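Local coordinates for protein tyrosyl-DNA phosphodiesterase 2 (Danio rerio, PDB 4F1H) that belongs to the endonuclease/exonuclease/phosphatase family of DNase I-like proteins and binds a magnesium ion and DNA nucleotides, at residues Y185-K190 / T238-G243; E83-C88 / L98-V103. One frame throughout, in Å; residues are numbered along the deposited sequence. Where two conformers were deposited one is given.

Interaction 1: Y185-K190 / T238-G243; sequences YTWDTK and TSDHWG. With nucleotides of chain A.
Trp187 and His241 meet edge-to-face: CD1 of Trp187 stands over the centre of the imidazole, 3.5 Å from His241 NE2, with the five-membered ring tilted 58° from it. The indole is fixed further by a hydrogen bond: Trp187 NE1 donates to Asp240 OD2 at 3.0 Å, and the oxygen lies close to the indole plane but is met from above its own carboxylate plane. With CG anti to the backbone N (chi1 -169°), Trp187 reaches both residues at once. Between the backbones, Trp242 N bonds to Thr186 O at 2.8 Å, and the same carbonyl oxygen receives a CA-H contact from His241. Against this tightly packed part, the side toward Asp188 is looser, and bridged by two waters. One sits over the Trp242 ring while joining Asp188 N to Asp240 O; the second, in the plane of that ring, accepts from Trp242 NE1 at 2.9 Å and donates to Asp188 OD2, which also forms a salt bridge with Arg202. C5' of DT1 of chain A lies over one face of the indole, offset toward the rim. His241 NE2 donates in a straight bond (167°) to OP1 of DT1 of chain A at 2.8 Å; ND1 is bonded to Asp206, so the ring is held at both nitrogens, and Asp206 also takes Thr186 OG1. The Asp240 side chain is about 5 Å from the magnesium ion, which places the contact beside the bound metal and phosphate in a DNase I-like fold of two packed beta sheets. Strand 187-188 pairs with strand 202-211 through a classic beta bulge at Cys203, while 238-243 leads into strand 243-249 beside strand 4-10.

Interaction 2: E83-C88 / L98-V103; sequences ESEIIC and LLIAQV
Residues 83-88 and 98-103 run antiparallel, their axes 4.7 Å apart with directions 167° from each other, and Glu83-Gln102, Glu85-Ile100 and Ile87-Leu98 are the hydrogen-bonded pairs; the bond from Glu83 N to Gln102 O is weak. In the intervening pairs, the CA-H groups of Ser84 and Ile86 approach the carbonyl oxygens of Ile100 and Leu98. On the face of Glu83, Glu85 and Ile87, Ile87 CG1 meets Ile100 CD1 at 3.8 Å, and Glu85 lies alongside Ile100. Glu83 and Gln102 extend side by side, Gln102 OE1 3.6 Å from Glu83 CD. A water lies 2.9 Å from Glu85 OE1 and 3.1 Å from Gln102 OE1. On the opposite face, CG of Leu99 is anti to its backbone N (chi1 170°), which brings Leu99 CD1 to 3.8 Å from Ile86 CG1. Leu99 and Ala101 also pack on Ile72 of strand 69-75, so the 97-105 half of this face meets the other sheet, while Ile86 stays exposed. The strands are thus held chiefly by backbone bonds, supplemented by isoleucine and leucine contacts on both faces and a hydrated polar patch at Glu85 and the Gln102 amide oxygen.

Overall arrangement
Following the chain from the N terminus, interaction 2 comes first: strands 80-88 and 97-105 close a short hairpin, and strand 108-114 then continues the sheet beyond it. Interaction 1 opens only much later and closes a loop of 47 residues that holds strands 202-211 and 220-227. The two contacts are in series, neither nesting nor crossing. Both reach the seven-strand sheet, but on opposite sides of the chain's centre, with nearest atoms about 16 Å apart. Interaction 2 stays within that sheet, at its outer hairpin, whereas interaction 1 ties its strand 187-188 to the loop entering strand 243-249 of the six-strand sheet, joining the two sheets beside the bound nucleotides.

Interaction 1: Y185-K190 / T238-G243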
loop_
_atom_site.group_PDB
_atom_site.type_symbol
_atom_site.label_atom_id
_atom_site.label_comp_id
_atom_site.label_asym_id
_atom_site.label_seq_id
_atom_site.Cartn_x
_atom_site.Cartn_y
_atom_site.Cartn_z
ATOM N N TYR B 185 -11.027 -12.490 -5.278
ATOM C CA TYR B 185 -9.818 -12.965 -5.947
ATOM C C TYR B 185 -10.076 -13.067 -7.423
ATOM O O TYR B 185 -11.096 -13.650 -7.854
ATOM C CB TYR B 185 -9.409 -14.345 -5.408
ATOM C CG TYR B 185 -9.250 -14.307 -3.929
ATOM C CD1 TYR B 185 -8.291 -13.473 -3.348
ATOM C CD2 TYR B 185 -10.073 -15.071 -3.102
ATOM C CE1 TYR B 185 -8.135 -13.418 -1.953
ATOM C CE2 TYR B 185 -9.933 -15.014 -1.718
ATOM C CZ TYR B 185 -8.958 -14.189 -1.157
ATOM O OH TYR B 185 -8.826 -14.134 0.221
ATOM N N THR B 186 -9.159 -12.515 -8.220
ATOM C CA THR B 186 -9.348 -12.493 -9.681
ATOM C C THR B 186 -8.324 -13.367 -10.401
ATOM O O THR B 186 -8.437 -13.660 -11.600
ATOM C CB THR B 186 -9.291 -11.061 -10.267
ATOM O OG1 THR B 186 -7.945 -10.556 -10.187
ATOM C CG2 THR B 186 -10.243 -10.070 -9.547
ATOM N N TRP B 187 -7.316 -13.822 -9.662
ATOM C CA TRP B 187 -6.342 -14.789 -10.213
ATOM C C TRP B 187 -6.146 -15.811 -9.095
ATOM O O TRP B 187 -5.561 -15.484 -8.063
ATOM C CB TRP B 187 -5.015 -14.055 -10.527
ATOM C CG TRP B 187 -4.035 -14.883 -11.331
ATOM C CD1 TRP B 187 -4.013 -15.077 -12.704
ATOM C CD2 TRP B 187 -2.957 -15.645 -10.802
ATOM N NE1 TRP B 187 -2.941 -15.897 -13.044
ATOM C CE2 TRP B 187 -2.299 -16.264 -11.884
ATOM C CE3 TRP B 187 -2.481 -15.854 -9.502
ATOM C CZ2 TRP B 187 -1.182 -17.078 -11.705
ATOM C CZ3 TRP B 187 -1.371 -16.664 -9.324
ATOM C CH2 TRP B 187 -0.730 -17.255 -10.422
ATOM N N ASP B 188 -6.646 -17.036 -9.287
ATOM C CA ASP B 188 -6.832 -17.984 -8.158
ATOM C C ASP B 188 -6.466 -19.359 -8.654
ATOM O O ASP B 188 -7.207 -19.962 -9.454
ATOM C CB ASP B 188 -8.299 -17.935 -7.776
ATOM C CG ASP B 188 -8.659 -18.851 -6.616
ATOM O OD1 ASP B 188 -8.015 -19.889 -6.434
ATOM O OD2 ASP B 188 -9.650 -18.547 -5.902
ATOM N N THR B 189 -5.283 -19.848 -8.248
ATOM C CA THR B 189 -4.811 -21.093 -8.838
ATOM C C THR B 189 -5.504 -22.336 -8.232
ATOM O O THR B 189 -5.349 -23.446 -8.746
ATOM C CB THR B 189 -3.313 -21.268 -8.681
ATOM O OG1 THR B 189 -2.997 -21.304 -7.283
ATOM C CG2 THR B 189 -2.565 -20.117 -9.338
ATOM N N LYS B 190 -6.238 -22.161 -7.141
ATOM C CA LYS B 190 -7.047 -23.261 -6.609
ATOM C C LYS B 190 -8.337 -23.453 -7.419
ATOM O O LYS B 190 -8.746 -24.585 -7.748
ATOM C CB LYS B 190 -7.387 -22.973 -5.147
ATOM C CG LYS B 190 -8.039 -24.146 -4.395
ATOM C CD LYS B 190 -8.157 -23.825 -2.904
ATOM C CE LYS B 190 -8.800 -24.966 -2.115
ATOM N NZ LYS B 190 -7.808 -25.995 -1.684
ATOM N N THR B 238 -11.751 -19.583 -19.930
ATOM C CA THR B 238 -11.462 -18.571 -20.933
ATOM C C THR B 238 -10.046 -17.989 -20.705
ATOM O O THR B 238 -9.289 -17.741 -21.676
ATOM C CB THR B 238 -12.519 -17.440 -20.823
ATOM O OG1 THR B 238 -13.812 -17.975 -21.172
ATOM C CG2 THR B 238 -12.198 -16.293 -21.760
ATOM N N SER B 239 -9.692 -17.818 -19.429
ATOM C CA SER B 239 -8.377 -17.283 -19.052
ATOM C C SER B 239 -7.919 -17.809 -17.712
ATOM O O SER B 239 -8.720 -18.400 -16.997
ATOM C CB SER B 239 -8.544 -15.771 -18.925
ATOM O OG SER B 239 -7.330 -15.159 -18.604
ATOM N N ASP B 240 -6.643 -17.581 -17.371
ATOM C CA ASP B 240 -6.224 -17.848 -16.000
ATOM C C ASP B 240 -6.734 -16.784 -15.008
ATOM O O ASP B 240 -6.660 -16.990 -13.783
ATOM C CB ASP B 240 -4.699 -18.034 -15.906
ATOM C CG ASP B 240 -3.919 -16.794 -16.314
ATOM O OD1 ASP B 240 -4.446 -15.913 -17.048
ATOM O OD2 ASP B 240 -2.732 -16.721 -15.909
ATOM N N HIS B 241 -7.232 -15.658 -15.531
ATOM C CA HIS B 241 -7.903 -14.648 -14.709
ATOM C C HIS B 241 -9.405 -14.785 -14.820
ATOM O O HIS B 241 -9.904 -15.197 -15.866
ATOM C CB HIS B 241 -7.575 -13.231 -15.220
ATOM C CG HIS B 241 -6.160 -12.808 -15.001
ATOM N ND1 HIS B 241 -5.829 -11.775 -14.142
ATOM C CD2 HIS B 241 -5.002 -13.203 -15.589
ATOM C CE1 HIS B 241 -4.518 -11.575 -14.179
ATOM N NE2 HIS B 241 -3.993 -12.441 -15.036
ATOM N N TRP B 242 -10.118 -14.352 -13.781
ATOM C CA TRP B 242 -11.550 -14.136 -13.902
ATOM C C TRP B 242 -11.745 -12.723 -14.463
ATOM O O TRP B 242 -10.898 -11.834 -14.251
ATOM C CB TRP B 242 -12.204 -14.249 -12.532
ATOM C CG TRP B 242 -11.954 -15.558 -11.804
ATOM C CD1 TRP B 242 -11.729 -15.681 -10.473
ATOM C CD2 TRP B 242 -11.994 -16.895 -12.333
ATOM N NE1 TRP B 242 -11.603 -16.998 -10.133
ATOM C CE2 TRP B 242 -11.775 -17.770 -11.252
ATOM C CE3 TRP B 242 -12.198 -17.433 -13.600
ATOM C CZ2 TRP B 242 -11.730 -19.169 -11.414
ATOM C CZ3 TRP B 242 -12.172 -18.814 -13.751
ATOM C CH2 TRP B 242 -11.943 -19.655 -12.668
ATOM N N GLY B 243 -12.821 -12.508 -15.226
ATOM C CA GLY B 243 -13.134 -11.168 -15.674
ATOM C C GLY B 243 -13.954 -10.432 -14.634
ATOM O O GLY B 243 -14.541 -11.044 -13.742
ATOM O OP3 DT A 1 0.465 -10.487 -15.522
ATOM P P DT A 1 -0.361 -11.563 -14.890
ATOM O OP1 DT A 1 -1.259 -12.289 -15.776
ATOM O OP2 DT A 1 -1.261 -11.023 -13.811
ATOM O "O5'" DT A 1 0.666 -12.517 -14.150
ATOM C "C5'" DT A 1 0.183 -13.799 -13.714
ATOM C "C4'" DT A 1 1.369 -14.515 -13.100
ATOM O "O4'" DT A 1 2.200 -14.950 -14.212
ATOM C "C3'" DT A 1 2.255 -13.671 -12.177
ATOM O "O3'" DT A 1 2.830 -14.532 -11.176
ATOM C "C2'" DT A 1 3.353 -13.167 -13.109
ATOM C "C1'" DT A 1 3.512 -14.374 -14.034
ATOM N N1 DT A 1 4.117 -14.045 -15.358
ATOM C C2 DT A 1 5.329 -14.625 -15.677
ATOM O O2 DT A 1 5.942 -15.386 -14.911
ATOM N N3 DT A 1 5.815 -14.263 -16.906
ATOM C C4 DT A 1 5.232 -13.417 -17.844
ATOM O O4 DT A 1 5.772 -13.176 -18.940
ATOM C C5 DT A 1 3.958 -12.856 -17.428
ATOM C C7 DT A 1 3.230 -11.892 -18.316
ATOM C C6 DT A 1 3.453 -13.184 -16.229
ATOM P P DA A 4 -2.922 -11.819 -0.133
ATOM O OP1 DA A 4 -3.604 -10.683 -0.804
ATOM O OP2 DA A 4 -1.589 -11.553 0.480
ATOM O "O5'" DA A 4 -3.846 -12.476 0.977
ATOM C "C5'" DA A 4 -5.191 -12.852 0.639
ATOM C "C4'" DA A 4 -5.795 -13.520 1.850
ATOM O "O4'" DA A 4 -5.204 -14.836 2.022
ATOM C "C3'" DA A 4 -5.586 -12.795 3.186
ATOM O "O3'" DA A 4 -6.884 -12.851 3.747
ATOM C "C2'" DA A 4 -4.577 -13.663 3.952
ATOM C "C1'" DA A 4 -4.948 -15.042 3.414
ATOM N N9 DA A 4 -3.892 -16.050 3.442
ATOM C C8 DA A 4 -2.535 -15.867 3.313
ATOM N N7 DA A 4 -1.848 -16.996 3.348
ATOM C C5 DA A 4 -2.824 -17.981 3.479
ATOM C C6 DA A 4 -2.730 -19.398 3.577
ATOM N N6 DA A 4 -1.563 -20.068 3.535
ATOM N N1 DA A 4 -3.889 -20.093 3.706
ATOM C C2 DA A 4 -5.055 -19.419 3.740
ATOM N N3 DA A 4 -5.263 -18.095 3.664
ATOM C C4 DA A 4 -4.088 -17.427 3.521
ATOM P P DG A 2 3.450 -13.925 -9.843
ATOM O OP1 DG A 2 2.683 -12.705 -9.470
ATOM O OP2 DG A 2 4.955 -13.879 -9.963
ATOM O "O5'" DG A 2 3.219 -15.092 -8.773
ATOM C "C5'" DG A 2 1.874 -15.484 -8.520
ATOM C "C4'" DG A 2 1.824 -15.933 -7.074
ATOM O "O4'" DG A 2 2.460 -17.244 -6.976
ATOM C "C3'" DG A 2 2.500 -15.035 -6.049
ATOM O "O3'" DG A 2 1.522 -14.904 -5.012
ATOM C "C2'" DG A 2 3.702 -15.862 -5.579
ATOM C "C1'" DG A 2 3.169 -17.279 -5.756
ATOM N N9 DG A 2 4.183 -18.312 -5.933
ATOM C C8 DG A 2 5.162 -18.408 -6.927
ATOM N N7 DG A 2 5.915 -19.498 -6.798
ATOM C C5 DG A 2 5.384 -20.131 -5.644
ATOM C C6 DG A 2 5.770 -21.332 -4.979
ATOM O O6 DG A 2 6.671 -22.103 -5.304
ATOM N N1 DG A 2 4.984 -21.619 -3.862
ATOM C C2 DG A 2 3.926 -20.831 -3.447
ATOM N N2 DG A 2 3.256 -21.226 -2.349
ATOM N N3 DG A 2 3.572 -19.691 -4.038
ATOM C C4 DG A 2 4.322 -19.423 -5.137
HETATM O O HOH W 1 -8.509 -17.191 -11.732
HETATM O O HOH W 2 -11.701 -17.615 -7.287
#

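Interaction 2: E83-C88 / L98-V103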
loop_
_atom_site.group_PDB
_atom_site.type_symbol
_atom_site.label_atom_id
_atom_site.label_comp_id
_atom_site.label_asym_id
_atom_site.label_seq_id
_atom_site.Cartn_x
_atom_site.Cartn_y
_atom_site.Cartn_z
ATOM N N GLU B 83 -11.246 11.148 -28.330
ATOM C CA GLU B 83 -9.821 11.076 -28.661
ATOM C C GLU B 83 -9.170 10.009 -27.777
ATOM O O GLU B 83 -9.747 9.622 -26.767
ATOM C CB GLU B 83 -9.151 12.441 -28.438
ATOM C CG GLU B 83 -9.148 12.887 -26.983
ATOM C CD GLU B 83 -8.217 14.060 -26.758
ATOM O OE1 GLU B 83 -8.723 15.188 -26.694
ATOM O OE2 GLU B 83 -6.989 13.852 -26.636
ATOM N N SER B 84 -7.992 9.520 -28.178
ATOM C CA SER B 84 -7.298 8.495 -27.406
ATOM C C SER B 84 -5.847 8.860 -27.356
ATOM O O SER B 84 -5.364 9.697 -28.158
ATOM C CB SER B 84 -7.458 7.087 -27.996
ATOM O OG SER B 84 -6.851 6.905 -29.270
ATOM N N GLU B 85 -5.129 8.291 -26.389
ATOM C CA GLU B 85 -3.677 8.463 -26.368
ATOM C C GLU B 85 -3.048 7.350 -25.568
ATOM O O GLU B 85 -3.729 6.632 -24.813
ATOM C CB GLU B 85 -3.259 9.797 -25.759
ATOM C CG GLU B 85 -3.585 9.920 -24.297
ATOM C CD GLU B 85 -3.312 11.324 -23.811
ATOM O OE1 GLU B 85 -4.280 12.028 -23.443
ATOM O OE2 GLU B 85 -2.132 11.734 -23.844
ATOM N N ILE B 86 -1.746 7.173 -25.781
ATOM C CA ILE B 86 -1.000 6.164 -25.039
ATOM C C ILE B 86 0.103 6.852 -24.296
ATOM O O ILE B 86 0.897 7.611 -24.896
ATOM C CB ILE B 86 -0.421 5.101 -25.979
ATOM C CG1 ILE B 86 -1.586 4.250 -26.551
ATOM C CG2 ILE B 86 0.583 4.240 -25.211
ATOM C CD1 ILE B 86 -1.203 3.202 -27.600
ATOM N N ILE B 87 0.167 6.614 -22.991
ATOM C CA ILE B 87 1.250 7.206 -22.188
ATOM C C ILE B 87 2.258 6.070 -22.006
ATOM O O ILE B 87 1.901 4.984 -21.558
ATOM C CB ILE B 87 0.758 7.654 -20.789
ATOM C CG1 ILE B 87 -0.454 8.622 -20.861
ATOM C CG2 ILE B 87 1.910 8.284 -19.988
ATOM C CD1 ILE B 87 -0.202 9.870 -21.648
ATOM N N CYS B 88 3.506 6.322 -22.396
ATOM C CA CYS B 88 4.600 5.364 -22.274
ATOM C C CYS B 88 5.059 5.258 -20.813
ATOM O O CYS B 88 4.987 6.240 -20.063
ATOM C CB CYS B 88 5.739 5.849 -23.193
ATOM S SG CYS B 88 7.387 5.212 -22.829
ATOM N N LEU B 98 0.006 2.974 -20.709
ATOM C CA LEU B 98 -1.319 3.380 -20.234
ATOM C C LEU B 98 -2.128 3.819 -21.444
ATOM O O LEU B 98 -1.751 4.765 -22.112
ATOM C CB LEU B 98 -1.141 4.530 -19.229
ATOM C CG LEU B 98 -2.400 5.132 -18.642
ATOM C CD1 LEU B 98 -3.269 4.057 -17.938
ATOM C CD2 LEU B 98 -2.035 6.238 -17.657
ATOM N N LEU B 99 -3.230 3.120 -21.739
ATOM C CA LEU B 99 -4.071 3.435 -22.907
ATOM C C LEU B 99 -5.297 4.194 -22.412
ATOM O O LEU B 99 -5.993 3.727 -21.498
ATOM C CB LEU B 99 -4.482 2.119 -23.590
ATOM C CG LEU B 99 -5.553 2.154 -24.698
ATOM C CD1 LEU B 99 -5.166 3.064 -25.897
ATOM C CD2 LEU B 99 -5.846 0.695 -25.150
ATOM N N ILE B 100 -5.561 5.374 -22.980
ATOM C CA ILE B 100 -6.625 6.254 -22.491
ATOM C C ILE B 100 -7.533 6.545 -23.671
ATOM O O ILE B 100 -7.049 6.872 -24.743
ATOM C CB ILE B 100 -6.010 7.584 -22.001
ATOM C CG1 ILE B 100 -5.158 7.334 -20.745
ATOM C CG2 ILE B 100 -7.121 8.631 -21.722
ATOM C CD1 ILE B 100 -4.226 8.467 -20.358
ATOM N N ALA B 101 -8.851 6.402 -23.488
ATOM C CA ALA B 101 -9.849 6.834 -24.489
ATOM C C ALA B 101 -10.811 7.776 -23.805
ATOM O O ALA B 101 -11.373 7.448 -22.757
ATOM C CB ALA B 101 -10.614 5.643 -25.092
ATOM N N GLN B 102 -10.986 8.966 -24.373
ATOM C CA GLN B 102 -11.973 9.931 -23.876
ATOM C C GLN B 102 -13.207 9.805 -24.739
ATOM O O GLN B 102 -13.120 9.734 -25.951
ATOM C CB GLN B 102 -11.399 11.348 -23.977
ATOM C CG GLN B 102 -10.140 11.480 -23.162
ATOM C CD GLN B 102 -9.733 12.919 -22.937
ATOM O OE1 GLN B 102 -8.626 13.342 -23.301
ATOM N NE2 GLN B 102 -10.625 13.680 -22.326
ATOM N N VAL B 103 -14.372 9.714 -24.101
ATOM C CA VAL B 103 -15.609 9.455 -24.811
ATOM C C VAL B 103 -16.735 10.257 -24.150
ATOM O O VAL B 103 -16.529 10.821 -23.070
ATOM C CB VAL B 103 -15.989 7.956 -24.786
ATOM C CG1 VAL B 103 -14.801 7.062 -25.293
ATOM C CG2 VAL B 103 -16.448 7.507 -23.357
HETATM O O HOH W 3 -6.743 11.438 -24.766
#